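Local coordinates for dipeptidase (Streptococcus thermophilus, PDB 3PEB), which is the N-terminal, creatinase-type domain of a peptidase M24B family dipeptidase, a probable manganese-dependent hydrolase whose metal-binding catalytic part is expected in the missing C-terminal domain, at residues 19-24 with 46-51; 32-37 with 69-74; 101-106 with 124-129; 56-61 with 74-79. One frame throughout, in Å; residues are numbered along the deposited sequence.

Contact 1 of 4, residues 19-24 with 46-51; sequences SGLAIV and FLFVYE
Leu21 sets its CD1 methyl over the centre of one face of the Tyr50 ring, 3.8 Å from CD1 to the ring centroid and only 10° off the ring normal, a CH-pi contact. With CG anti to the backbone N (chi1 176°), the Leu21 side chain leans across to the other strand, and the same CD1 also touches Phe48 CB. Ile23 runs side by side with Phe48, both pointing the same way, CG1 lying 3.9 Å from Phe48 CD1; the other branch of Ile23, CG2, comes within 3.6 Å of Phe46 CD1. On the opposite face of the sheet Ala22 and Val24 meet Val49 and Leu47 more simply, with Val24 CB 4.1 Å from Leu47 CB, beneath helices 6-16 and 27-34. Two paired rungs hold the backbones: Ala22 and Val49 exchange N-H...O bonds both ways, as do Val24 and Leu47. Past the strand end Glu51 N still donates to Gly20 O (2.9 Å). The polar ends turn to other parts of the fold, Tyr50 OH to Ser94 O and Glu51 OE2 to Asn15 ND2. Alternating hydrogen-bonded and non-hydrogen-bonded pairs mark a regular antiparallel ladder, here the central pair of the domain's mixed sheet between layers of helices.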
loop_
_atom_site.group_PDB
_atom_site.type_symbol
_atom_site.label_atom_id
_atom_site.label_comp_id
_atom_site.label_asym_id
_atom_site.label_seq_id
_atom_site.Cartn_x
_atom_site.Cartn_y
_atom_site.Cartn_z
ATOM N N SER A 19 7.357 -11.369 6.415
ATOM C CA SER A 19 6.146 -10.747 5.933
ATOM C C SER A 19 6.090 -10.679 4.432
ATOM O O SER A 19 7.050 -10.253 3.779
ATOM C CB SER A 19 6.045 -9.319 6.494
ATOM O OG SER A 19 4.955 -8.621 5.924
ATOM N N GLY A 20 4.932 -11.027 3.869
ATOM C CA GLY A 20 4.762 -11.015 2.424
ATOM C C GLY A 20 4.313 -9.690 1.827
ATOM O O GLY A 20 4.280 -9.550 0.602
ATOM N N LEU A 21 3.988 -8.708 2.664
ATOM C CA LEU A 21 3.376 -7.494 2.164
ATOM C C LEU A 21 3.472 -6.319 3.120
ATOM O O LEU A 21 3.199 -6.468 4.334
ATOM C CB LEU A 21 1.889 -7.746 1.870
ATOM C CG LEU A 21 1.029 -6.534 1.411
ATOM C CD1 LEU A 21 1.413 -6.005 0.023
ATOM C CD2 LEU A 21 -0.469 -6.926 1.410
ATOM N N ALA A 22 3.840 -5.155 2.578
ATOM C CA ALA A 22 3.645 -3.878 3.284
ATOM C C ALA A 22 2.503 -3.111 2.613
ATOM O O ALA A 22 2.461 -2.975 1.383
ATOM C CB ALA A 22 4.937 -2.988 3.278
ATOM N N ILE A 23 1.622 -2.556 3.436
ATOM C CA ILE A 23 0.551 -1.684 2.950
ATOM C C ILE A 23 0.874 -0.291 3.437
ATOM O O ILE A 23 0.809 -0.011 4.637
ATOM C CB ILE A 23 -0.858 -2.116 3.469
ATOM C CG1 ILE A 23 -1.156 -3.549 3.041
ATOM C CG2 ILE A 23 -1.952 -1.133 2.929
ATOM C CD1 ILE A 23 -2.507 -4.114 3.579
ATOM N N VAL A 24 1.231 0.577 2.495
ATOM C CA VAL A 24 1.646 1.935 2.773
ATOM C C VAL A 24 0.452 2.839 2.501
ATOM O O VAL A 24 -0.123 2.802 1.411
ATOM C CB VAL A 24 2.876 2.319 1.896
ATOM C CG1 VAL A 24 3.284 3.800 2.087
ATOM C CG2 VAL A 24 4.079 1.408 2.239
ATOM N N PHE A 46 -3.755 3.229 -1.304
ATOM C CA PHE A 46 -2.828 2.284 -0.674
ATOM C C PHE A 46 -1.781 1.858 -1.697
ATOM O O PHE A 46 -2.124 1.520 -2.829
ATOM C CB PHE A 46 -3.533 1.021 -0.202
ATOM C CG PHE A 46 -4.561 1.248 0.863
ATOM C CD1 PHE A 46 -4.196 1.567 2.146
ATOM C CD2 PHE A 46 -5.919 1.127 0.569
ATOM C CE1 PHE A 46 -5.173 1.775 3.141
ATOM C CE2 PHE A 46 -6.898 1.324 1.562
ATOM C CZ PHE A 46 -6.503 1.671 2.837
ATOM N N LEU A 47 -0.517 1.857 -1.273
ATOM C CA LEU A 47 0.551 1.255 -2.050
ATOM C C LEU A 47 0.840 -0.098 -1.437
ATOM O O LEU A 47 1.204 -0.203 -0.250
ATOM C CB LEU A 47 1.792 2.138 -2.041
ATOM C CG LEU A 47 3.071 1.558 -2.669
ATOM C CD1 LEU A 47 2.918 1.532 -4.189
ATOM C CD2 LEU A 47 4.288 2.402 -2.217
ATOM N N PHE A 48 0.710 -1.123 -2.266
ATOM C CA PHE A 48 0.924 -2.517 -1.848
ATOM C C PHE A 48 2.311 -2.954 -2.301
ATOM O O PHE A 48 2.546 -3.150 -3.495
ATOM C CB PHE A 48 -0.178 -3.411 -2.456
ATOM C CG PHE A 48 -1.548 -3.055 -2.005
ATOM C CD1 PHE A 48 -1.985 -3.421 -0.746
ATOM C CD2 PHE A 48 -2.422 -2.332 -2.835
ATOM C CE1 PHE A 48 -3.265 -3.071 -0.288
ATOM C CE2 PHE A 48 -3.708 -1.966 -2.387
ATOM C CZ PHE A 48 -4.149 -2.332 -1.148
ATOM N N VAL A 49 3.252 -3.034 -1.351
ATOM C CA VAL A 49 4.595 -3.444 -1.631
ATOM C C VAL A 49 4.758 -4.900 -1.201
ATOM O O VAL A 49 4.978 -5.207 -0.033
ATOM C CB VAL A 49 5.685 -2.541 -0.956
ATOM C CG1 VAL A 49 7.072 -2.955 -1.480
ATOM C CG2 VAL A 49 5.410 -1.047 -1.232
ATOM N N TYR A 50 4.607 -5.792 -2.163
ATOM C CA TYR A 50 4.847 -7.208 -1.935
ATOM C C TYR A 50 6.317 -7.561 -1.759
ATOM O O TYR A 50 7.218 -6.959 -2.369
ATOM C CB TYR A 50 4.268 -8.032 -3.060
ATOM C CG TYR A 50 2.754 -8.117 -3.073
ATOM C CD1 TYR A 50 2.075 -9.013 -2.244
ATOM C CD2 TYR A 50 1.997 -7.305 -3.918
ATOM C CE1 TYR A 50 0.709 -9.105 -2.256
ATOM C CE2 TYR A 50 0.628 -7.398 -3.960
ATOM C CZ TYR A 50 -0.024 -8.283 -3.106
ATOM O OH TYR A 50 -1.380 -8.408 -3.154
ATOM N N GLU A 51 6.550 -8.587 -0.949
ATOM C CA GLU A 51 7.881 -9.085 -0.683
ATOM C C GLU A 51 8.511 -9.678 -1.964
ATOM O O GLU A 51 9.696 -9.433 -2.243
ATOM C CB GLU A 51 7.798 -10.154 0.389
ATOM C CG GLU A 51 9.116 -10.789 0.783
ATOM C CD GLU A 51 8.943 -12.049 1.606
ATOM O OE1 GLU A 51 7.858 -12.667 1.606
ATOM O OE2 GLU A 51 9.919 -12.450 2.233
#

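Contact 2 of 4, residues 32-37 with 69-74; sequences YLTGFD and SVLDFP. With NA (sodium ion), chain N; EDO (1,2-ethanediol), chain G; EDO (1,2-ethanediol), chain F.
Thr34 and Leu71 meet where two helices, 27-34 and 64-70, run out into loops on one side of the creatinase/prolidase N-terminal alpha/beta domain, and Thr34 closes its helix with an ST turn. The apolar contacts are few. Leu71 CD2 reaches Thr34 CB at 3.7 Å and also touches Phe36 CB. Thr34 CG2 comes to the edge of the Phe73 ring at CZ (4.1 Å), the two side chains crossing at about a right angle, while Leu71 CB sits over a face of that ring. Phe36, with CG anti to the backbone N (chi1 179°), brings CD1 to Val70 CG2 at 4.0 Å; its side chain also packs on Leu57 and Val59 of strand 56-60.

The polar links are local or pass through solvent. Thr34 OG1 accepts from Phe36 N at 3.1 Å and donates to Val30 O, which fixes the hydroxyl at the helix end. Water 1 bridges the segments by donating to Thr34 O (2.7 Å) and to Val70 O (3.0 Å). Ethanediol molecules, probably from the crystallisation liquor, bond to Asp37 N and Asp37 OD1.

Metal binding involves residues 69-74: a sodium ion is held by Leu71 O, Ser68 O and four waters, one of which also donates to Phe73 O, and the Leu71 O to sodium distance is 2.3 Å.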
loop_
_atom_site.group_PDB
_atom_site.type_symbol
_atom_site.label_atom_id
_atom_site.label_comp_id
_atom_site.label_asym_id
_atom_site.label_seq_id
_atom_site.Cartn_x
_atom_site.Cartn_y
_atom_site.Cartn_z
ATOM N N TYR A 32 7.559 9.531 -0.733
ATOM C CA TYR A 32 8.942 9.202 -0.371
ATOM C C TYR A 32 9.453 7.959 -1.111
ATOM O O TYR A 32 10.536 7.990 -1.693
ATOM C CB TYR A 32 9.058 9.031 1.146
ATOM C CG TYR A 32 10.384 8.495 1.613
ATOM C CD1 TYR A 32 11.538 9.277 1.560
ATOM C CD2 TYR A 32 10.487 7.201 2.102
ATOM C CE1 TYR A 32 12.762 8.770 1.986
ATOM C CE2 TYR A 32 11.695 6.686 2.532
ATOM C CZ TYR A 32 12.834 7.467 2.470
ATOM O OH TYR A 32 14.034 6.943 2.914
ATOM N N LEU A 33 8.630 6.908 -1.161
ATOM C CA LEU A 33 9.036 5.642 -1.741
ATOM C C LEU A 33 8.968 5.612 -3.271
ATOM O O LEU A 33 9.682 4.835 -3.884
ATOM C CB LEU A 33 8.162 4.504 -1.221
ATOM C CG LEU A 33 8.243 4.180 0.262
ATOM C CD1 LEU A 33 7.203 3.115 0.638
ATOM C CD2 LEU A 33 9.663 3.757 0.637
ATOM N N THR A 34 8.076 6.403 -3.880
ATOM C CA THR A 34 7.768 6.231 -5.303
ATOM C C THR A 34 7.859 7.499 -6.135
ATOM O O THR A 34 7.921 7.410 -7.351
ATOM C CB THR A 34 6.326 5.666 -5.531
ATOM O OG1 THR A 34 5.353 6.675 -5.222
ATOM C CG2 THR A 34 6.055 4.430 -4.699
ATOM N N GLY A 35 7.850 8.670 -5.500
ATOM C CA GLY A 35 7.821 9.938 -6.226
ATOM C C GLY A 35 6.438 10.357 -6.718
ATOM O O GLY A 35 6.302 11.401 -7.350
ATOM N N PHE A 36 5.406 9.563 -6.421
ATOM C CA PHE A 36 4.025 9.945 -6.716
ATOM C C PHE A 36 3.422 10.674 -5.517
ATOM O O PHE A 36 3.320 10.113 -4.421
ATOM C CB PHE A 36 3.159 8.731 -7.042
ATOM C CG PHE A 36 1.727 9.085 -7.331
ATOM C CD1 PHE A 36 1.399 9.861 -8.436
ATOM C CD2 PHE A 36 0.703 8.654 -6.497
ATOM C CE1 PHE A 36 0.076 10.195 -8.715
ATOM C CE2 PHE A 36 -0.610 8.987 -6.764
ATOM C CZ PHE A 36 -0.928 9.768 -7.861
ATOM N N ASP A 37 3.023 11.917 -5.741
ATOM C CA ASP A 37 2.540 12.802 -4.688
ATOM C C ASP A 37 1.039 13.004 -4.841
ATOM O O ASP A 37 0.575 13.548 -5.847
ATOM C CB ASP A 37 3.282 14.137 -4.766
ATOM C CG ASP A 37 2.998 15.047 -3.571
ATOM O OD1 ASP A 37 2.345 14.601 -2.601
ATOM O OD2 ASP A 37 3.441 16.211 -3.603
ATOM N N SER A 69 1.367 7.454 -15.300
ATOM C CA SER A 69 2.332 8.179 -16.108
ATOM C C SER A 69 3.680 8.295 -15.403
ATOM O O SER A 69 4.680 8.546 -16.055
ATOM C CB SER A 69 1.826 9.588 -16.471
ATOM O OG SER A 69 1.899 10.446 -15.339
ATOM N N VAL A 70 3.735 8.130 -14.086
ATOM C CA VAL A 70 5.021 8.283 -13.421
ATOM C C VAL A 70 5.506 7.031 -12.673
ATOM O O VAL A 70 6.565 7.079 -12.070
ATOM C CB VAL A 70 5.038 9.480 -12.455
ATOM C CG1 VAL A 70 4.695 10.790 -13.184
ATOM C CG2 VAL A 70 4.095 9.234 -11.284
ATOM N N LEU A 71 4.749 5.929 -12.719
ATOM C CA LEU A 71 5.107 4.704 -12.008
ATOM C C LEU A 71 5.246 3.554 -12.988
ATOM O O LEU A 71 4.486 3.440 -13.949
ATOM C CB LEU A 71 4.053 4.336 -10.962
ATOM C CG LEU A 71 3.836 5.383 -9.867
ATOM C CD1 LEU A 71 2.685 4.924 -8.948
ATOM C CD2 LEU A 71 5.144 5.593 -9.048
ATOM N N ASP A 72 6.196 2.670 -12.738
ATOM C CA ASP A 72 6.410 1.598 -13.677
ATOM C C ASP A 72 5.887 0.262 -13.184
ATOM O O ASP A 72 6.386 -0.780 -13.555
ATOM C CB ASP A 72 7.892 1.505 -14.021
ATOM C CG ASP A 72 8.102 1.503 -15.466
ATOM O OD1 ASP A 72 8.523 0.439 -15.983
ATOM O OD2 ASP A 72 7.794 2.552 -16.102
ATOM N N PHE A 73 4.892 0.304 -12.316
ATOM C CA PHE A 73 4.181 -0.883 -11.875
ATOM C C PHE A 73 2.685 -0.589 -11.924
ATOM O O PHE A 73 2.295 0.563 -12.154
ATOM C CB PHE A 73 4.645 -1.315 -10.481
ATOM C CG PHE A 73 4.609 -0.223 -9.444
ATOM C CD1 PHE A 73 3.426 0.122 -8.811
ATOM C CD2 PHE A 73 5.781 0.435 -9.077
ATOM C CE1 PHE A 73 3.407 1.119 -7.867
ATOM C CE2 PHE A 73 5.776 1.427 -8.121
ATOM C CZ PHE A 73 4.579 1.779 -7.514
ATOM N N PRO A 74 1.841 -1.623 -11.755
ATOM C CA PRO A 74 0.410 -1.445 -11.977
ATOM C C PRO A 74 -0.285 -0.436 -11.032
ATOM O O PRO A 74 -0.001 -0.389 -9.840
ATOM C CB PRO A 74 -0.152 -2.843 -11.728
ATOM C CG PRO A 74 0.987 -3.768 -12.191
ATOM C CD PRO A 74 2.201 -3.056 -11.651
HETATM NA NA NA N . 3.052 3.178 -15.783
HETATM C C1 EDO G . 4.242 13.076 -9.257
HETATM O O1 EDO G . 3.535 13.509 -8.077
HETATM C C2 EDO G . 3.387 13.080 -10.535
HETATM O O2 EDO G . 2.648 14.288 -10.710
HETATM C C1 EDO F . 1.978 14.048 0.406
HETATM O O1 EDO F . 3.240 14.482 -0.109
HETATM C C2 EDO F . 1.150 15.262 0.809
HETATM O O2 EDO F . 0.010 15.347 -0.049
HETATM O O HOH W 1 7.511 8.703 -9.740
HETATM O O HOH W 2 5.006 4.129 -17.002
HETATM O O HOH W 3 1.467 2.087 -14.271
HETATM O O HOH W 4 1.820 3.208 -17.750
HETATM O O HOH W 5 3.923 0.958 -16.460
#

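Contact 3 of 4, residues 101-106 with 124-129; sequences YAEFDN and ENLTPF. With EDO (1,2-ethanediol), chain E.
Asn125 OD1 is gripped from opposite faces of its amide plane, by Phe104 N at 3.1 Å and Thr127 N at 3.0 Å, the latter a capping bond in the turn that leads into helix 127-133. With CG anti to the backbone N (chi1 -168°), the amide lies almost parallel to the Phe104 ring, planes 9° apart, and Asn125 CB stands over that ring. The tight part is the parallel strand pair: Leu126 N gives Ala102 O a short, straight bond (2.7 Å, 177°), and Tyr101 covers Glu124 CB with a ring face, its centroid 3.7 Å from that CB. Inside, water 6 links buried Thr127 OG1 to Glu103 OE2, which Thr29 also holds. The solvent side is looser: Asp105 N reaches Thr127 OG1 only weakly, and water 7 joins Asp105 OD1 to Asn125 ND2. The contact joins the two strands of the beta-alpha-beta unit 96-102, 109-118, 122-125, with Leu126 packed on Phe13 of helix 6-16 and on Ala22 and Val24 of strand 21-24.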
loop_
_atom_site.group_PDB
_atom_site.type_symbol
_atom_site.label_atom_id
_atom_site.label_comp_id
_atom_site.label_asym_id
_atom_site.label_seq_id
_atom_site.Cartn_x
_atom_site.Cartn_y
_atom_site.Cartn_z
ATOM N N TYR A 101 2.613 -5.814 7.098
ATOM C CA TYR A 101 3.054 -4.588 7.751
ATOM C C TYR A 101 2.217 -3.402 7.261
ATOM O O TYR A 101 1.948 -3.287 6.085
ATOM C CB TYR A 101 4.554 -4.328 7.546
ATOM C CG TYR A 101 5.384 -5.045 8.583
ATOM C CD1 TYR A 101 5.705 -6.388 8.428
ATOM C CD2 TYR A 101 5.795 -4.392 9.747
ATOM C CE1 TYR A 101 6.429 -7.060 9.400
ATOM C CE2 TYR A 101 6.518 -5.041 10.716
ATOM C CZ TYR A 101 6.839 -6.384 10.540
ATOM O OH TYR A 101 7.542 -7.036 11.505
ATOM N N ALA A 102 1.837 -2.517 8.180
ATOM C CA ALA A 102 1.066 -1.323 7.840
ATOM C C ALA A 102 1.467 -0.180 8.761
ATOM O O ALA A 102 2.096 -0.393 9.811
ATOM C CB ALA A 102 -0.459 -1.605 7.910
ATOM N N GLU A 103 1.153 1.046 8.356
ATOM C CA GLU A 103 1.622 2.206 9.102
ATOM C C GLU A 103 0.599 2.575 10.183
ATOM O O GLU A 103 -0.340 3.310 9.903
ATOM C CB GLU A 103 1.840 3.395 8.178
ATOM C CG GLU A 103 2.887 3.155 7.081
ATOM C CD GLU A 103 3.011 4.340 6.160
ATOM O OE1 GLU A 103 2.214 4.390 5.191
ATOM O OE2 GLU A 103 3.873 5.233 6.424
ATOM N N PHE A 104 0.828 2.101 11.398
ATOM C CA PHE A 104 -0.162 2.239 12.482
ATOM C C PHE A 104 -0.342 3.678 12.943
ATOM O O PHE A 104 -1.391 4.000 13.487
ATOM C CB PHE A 104 0.203 1.389 13.691
ATOM C CG PHE A 104 -0.025 -0.113 13.519
ATOM C CD1 PHE A 104 -0.387 -0.690 12.306
ATOM C CD2 PHE A 104 0.149 -0.948 14.623
ATOM C CE1 PHE A 104 -0.571 -2.072 12.212
ATOM C CE2 PHE A 104 -0.024 -2.308 14.526
ATOM C CZ PHE A 104 -0.359 -2.876 13.320
ATOM N N ASP A 105 0.663 4.541 12.758
ATOM C CA ASP A 105 0.511 5.939 13.128
ATOM C C ASP A 105 -0.340 6.692 12.104
ATOM O O ASP A 105 -0.876 7.750 12.416
ATOM C CB ASP A 105 1.876 6.648 13.302
ATOM C CG ASP A 105 2.571 6.336 14.622
ATOM O OD1 ASP A 105 2.182 5.411 15.380
ATOM O OD2 ASP A 105 3.569 7.039 14.905
ATOM N N ASN A 106 -0.515 6.155 10.905
ATOM C CA ASN A 106 -1.239 6.835 9.850
ATOM C C ASN A 106 -2.665 6.305 9.659
ATOM O O ASN A 106 -3.590 7.086 9.484
ATOM C CB ASN A 106 -0.510 6.747 8.497
ATOM C CG ASN A 106 -1.321 7.356 7.353
ATOM O OD1 ASN A 106 -1.912 6.644 6.541
ATOM N ND2 ASN A 106 -1.393 8.702 7.325
ATOM N N GLU A 124 1.270 -5.977 11.608
ATOM C CA GLU A 124 2.376 -5.466 12.404
ATOM C C GLU A 124 2.689 -4.060 11.941
ATOM O O GLU A 124 2.315 -3.677 10.841
ATOM C CB GLU A 124 3.626 -6.329 12.244
ATOM C CG GLU A 124 3.497 -7.772 12.766
ATOM C CD GLU A 124 3.397 -7.879 14.280
ATOM O OE1 GLU A 124 3.660 -6.878 14.993
ATOM O OE2 GLU A 124 3.052 -8.987 14.761
ATOM N N ASN A 125 3.373 -3.298 12.791
ATOM C CA ASN A 125 3.584 -1.862 12.583
ATOM C C ASN A 125 4.863 -1.540 11.768
ATOM O O ASN A 125 5.957 -1.851 12.189
ATOM C CB ASN A 125 3.691 -1.170 13.932
ATOM C CG ASN A 125 3.613 0.328 13.839
ATOM O OD1 ASN A 125 3.337 0.895 12.774
ATOM N ND2 ASN A 125 3.792 0.995 14.998
ATOM N N LEU A 126 4.668 -0.909 10.620
ATOM C CA LEU A 126 5.721 -0.457 9.699
ATOM C C LEU A 126 6.255 0.920 10.032
ATOM O O LEU A 126 7.313 1.313 9.526
ATOM C CB LEU A 126 5.159 -0.395 8.282
ATOM C CG LEU A 126 6.145 -0.224 7.109
ATOM C CD1 LEU A 126 7.118 -1.418 7.032
ATOM C CD2 LEU A 126 5.331 -0.074 5.827
ATOM N N THR A 127 5.543 1.681 10.870
ATOM C CA THR A 127 5.893 3.076 11.066
ATOM C C THR A 127 7.325 3.281 11.586
ATOM O O THR A 127 8.037 4.176 11.108
ATOM C CB THR A 127 4.828 3.821 11.956
ATOM O OG1 THR A 127 3.627 4.026 11.196
ATOM C CG2 THR A 127 5.381 5.189 12.391
ATOM N N PRO A 128 7.766 2.471 12.562
ATOM C CA PRO A 128 9.134 2.642 13.049
ATOM C C PRO A 128 10.199 2.473 11.944
ATOM O O PRO A 128 11.135 3.276 11.854
ATOM C CB PRO A 128 9.257 1.560 14.122
ATOM C CG PRO A 128 7.847 1.422 14.661
ATOM C CD PRO A 128 6.998 1.534 13.410
ATOM N N PHE A 129 10.011 1.485 11.077
ATOM C CA PHE A 129 10.924 1.305 9.966
ATOM C C PHE A 129 10.916 2.501 9.007
ATOM O O PHE A 129 12.003 2.955 8.568
ATOM C CB PHE A 129 10.664 0.014 9.228
ATOM C CG PHE A 129 11.688 -0.253 8.151
ATOM C CD1 PHE A 129 13.007 -0.482 8.500
ATOM C CD2 PHE A 129 11.350 -0.206 6.806
ATOM C CE1 PHE A 129 13.989 -0.696 7.515
ATOM C CE2 PHE A 129 12.337 -0.426 5.818
ATOM C CZ PHE A 129 13.633 -0.664 6.186
HETATM C C1 EDO E . -4.666 9.025 11.826
HETATM O O1 EDO E . -3.944 9.566 10.716
HETATM C C2 EDO E . -6.165 9.208 11.641
HETATM O O2 EDO E . -6.597 10.464 12.170
HETATM O O HOH W 6 4.582 5.693 8.997
HETATM O O HOH W 7 4.261 3.677 15.669
#

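Contact 4 of 4, residues 56-61 with 74-79; sequences ALFVPA and PVFGYV
Tyr78 O accepts from Ala61 N at 2.7 Å, the shortest bond between the segments. Further back the ladder is regular and parallel: Leu57 N binds Pro74 O, Phe76 N binds Leu57 O at 2.9 Å, and Val59 N binds Phe76 O; Tyr78 N to Val59 O is weak (3.4 Å). Phe58 and Phe76 share one face, and Tyr78 completes an aromatic cluster with them. Phe58, with CG anti to the backbone N (chi1 180°), directs its edge at the face of Phe76 in a T-shaped pair, centroids 5.0 Å apart and planes at 64°. Phe58 CZ lies 3.3 Å from Tyr78 CD1, the two ring planes only 10° apart but displaced so far that little of one covers the other. Phe58 also packs on Pro84, Lys87 and Ile88 of helix 84-91. The other face carries Val59 CG2 against Val75 CG1 (3.9 Å), under helix 64-70, which makes the right-handed beta-alpha-beta crossover between these strands. Tyr78 OH finds its partner in Gln44 N. Sound backbone bonds from Leu57 to Val59 thus set the parallel register, and the face with Phe58 and Phe76 is held by apolar ring contacts rather than polar side-chain bonds.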
loop_
_atom_site.group_PDB
_atom_site.type_symbol
_atom_site.label_atom_id
_atom_site.label_comp_id
_atom_site.label_asym_id
_atom_site.label_seq_id
_atom_site.Cartn_x
_atom_site.Cartn_y
_atom_site.Cartn_z
ATOM N N ALA A 56 1.700 -2.724 -6.400
ATOM C CA ALA A 56 0.547 -2.112 -7.047
ATOM C C ALA A 56 0.086 -0.933 -6.217
ATOM O O ALA A 56 0.122 -0.974 -4.983
ATOM C CB ALA A 56 -0.596 -3.138 -7.194
ATOM N N LEU A 57 -0.388 0.105 -6.901
ATOM C CA LEU A 57 -0.953 1.279 -6.243
ATOM C C LEU A 57 -2.434 1.336 -6.554
ATOM O O LEU A 57 -2.835 1.204 -7.705
ATOM C CB LEU A 57 -0.302 2.571 -6.759
ATOM C CG LEU A 57 -0.824 3.915 -6.181
ATOM C CD1 LEU A 57 -0.498 4.082 -4.712
ATOM C CD2 LEU A 57 -0.270 5.098 -7.009
ATOM N N PHE A 58 -3.230 1.545 -5.494
ATOM C CA PHE A 58 -4.645 1.722 -5.571
ATOM C C PHE A 58 -4.959 3.163 -5.179
ATOM O O PHE A 58 -4.480 3.645 -4.158
ATOM C CB PHE A 58 -5.354 0.766 -4.598
ATOM C CG PHE A 58 -6.849 0.877 -4.618
ATOM C CD1 PHE A 58 -7.584 0.310 -5.653
ATOM C CD2 PHE A 58 -7.534 1.556 -3.605
ATOM C CE1 PHE A 58 -8.961 0.390 -5.685
ATOM C CE2 PHE A 58 -8.895 1.641 -3.620
ATOM C CZ PHE A 58 -9.636 1.057 -4.662
ATOM N N VAL A 59 -5.718 3.846 -6.042
ATOM C CA VAL A 59 -6.036 5.271 -5.858
ATOM C C VAL A 59 -7.462 5.523 -6.314
ATOM O O VAL A 59 -8.062 4.694 -6.984
ATOM C CB VAL A 59 -5.085 6.215 -6.696
ATOM C CG1 VAL A 59 -3.722 6.403 -6.007
ATOM C CG2 VAL A 59 -4.919 5.751 -8.152
ATOM N N PRO A 60 -8.031 6.686 -5.949
ATOM C CA PRO A 60 -9.255 7.064 -6.659
ATOM C C PRO A 60 -9.038 7.083 -8.150
ATOM O O PRO A 60 -7.957 7.464 -8.625
ATOM C CB PRO A 60 -9.556 8.482 -6.131
ATOM C CG PRO A 60 -8.718 8.657 -4.920
ATOM C CD PRO A 60 -7.558 7.708 -5.017
ATOM N N ALA A 61 -10.086 6.742 -8.908
ATOM C CA ALA A 61 -10.005 6.713 -10.361
ATOM C C ALA A 61 -9.424 7.982 -10.973
ATOM O O ALA A 61 -8.671 7.915 -11.959
ATOM C CB ALA A 61 -11.397 6.365 -10.984
ATOM N N PRO A 74 1.841 -1.623 -11.755
ATOM C CA PRO A 74 0.410 -1.445 -11.977
ATOM C C PRO A 74 -0.285 -0.436 -11.032
ATOM O O PRO A 74 -0.001 -0.389 -9.840
ATOM C CB PRO A 74 -0.152 -2.843 -11.728
ATOM C CG PRO A 74 0.987 -3.768 -12.191
ATOM C CD PRO A 74 2.201 -3.056 -11.651
ATOM N N VAL A 75 -1.163 0.365 -11.618
ATOM C CA VAL A 75 -2.002 1.321 -10.876
ATOM C C VAL A 75 -3.450 0.941 -11.200
ATOM O O VAL A 75 -3.804 0.700 -12.373
ATOM C CB VAL A 75 -1.736 2.754 -11.307
ATOM C CG1 VAL A 75 -2.673 3.718 -10.544
ATOM C CG2 VAL A 75 -0.260 3.136 -11.067
ATOM N N PHE A 76 -4.295 0.883 -10.173
ATOM C CA PHE A 76 -5.705 0.670 -10.373
ATOM C C PHE A 76 -6.513 1.539 -9.421
ATOM O O PHE A 76 -5.959 2.102 -8.474
ATOM C CB PHE A 76 -6.119 -0.801 -10.331
ATOM C CG PHE A 76 -6.024 -1.476 -8.975
ATOM C CD1 PHE A 76 -4.847 -1.530 -8.265
ATOM C CD2 PHE A 76 -7.140 -2.128 -8.452
ATOM C CE1 PHE A 76 -4.783 -2.190 -7.036
ATOM C CE2 PHE A 76 -7.070 -2.838 -7.244
ATOM C CZ PHE A 76 -5.914 -2.862 -6.537
ATOM N N GLY A 77 -7.777 1.703 -9.733
ATOM C CA GLY A 77 -8.632 2.626 -8.943
ATOM C C GLY A 77 -10.113 2.346 -8.865
ATOM O O GLY A 77 -10.593 1.303 -9.286
ATOM N N TYR A 78 -10.855 3.319 -8.305
ATOM C CA TYR A 78 -12.265 3.170 -8.110
ATOM C C TYR A 78 -12.945 4.541 -8.277
ATOM O O TYR A 78 -12.353 5.576 -7.903
ATOM C CB TYR A 78 -12.577 2.594 -6.724
ATOM C CG TYR A 78 -12.451 3.518 -5.526
ATOM C CD1 TYR A 78 -11.201 3.970 -5.095
ATOM C CD2 TYR A 78 -13.588 3.915 -4.792
ATOM C CE1 TYR A 78 -11.083 4.789 -3.997
ATOM C CE2 TYR A 78 -13.482 4.754 -3.688
ATOM C CZ TYR A 78 -12.206 5.167 -3.287
ATOM O OH TYR A 78 -12.042 5.961 -2.196
ATOM N N VAL A 79 -14.130 4.514 -8.890
ATOM C CA VAL A 79 -15.039 5.669 -8.930
ATOM C C VAL A 79 -15.942 5.630 -7.681
ATOM O O VAL A 79 -16.046 4.593 -7.008
ATOM C CB VAL A 79 -15.868 5.730 -10.244
ATOM C CG1 VAL A 79 -14.944 6.104 -11.450
ATOM C CG2 VAL A 79 -16.627 4.422 -10.506
#

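Overall arrangement
Contacts 1, 3 and 4 belong to one mixed sheet. Contact 1 is central, its centre about 5 Å from the chain's; contact 3 flanks it through Ile23 N to Tyr101 O (2.8 Å), and contact 4 on its other side through Phe48 N to Ala56 O (2.8 Å). Contacts 3 and 4 lie on opposite sides of the chain's centre, their centres about 22 Å apart. Contact 2 covers one face: Leu47 of contact 1 meets Thr34 and Phe73, Leu57 of contact 4 meets Leu71 and Phe36, and Pro74 is shared. The sodium at Leu71, about 6 Å from the Val75 side chain, is not the manganese centre, expected in the absent C-terminal domain as in other M24 peptidases.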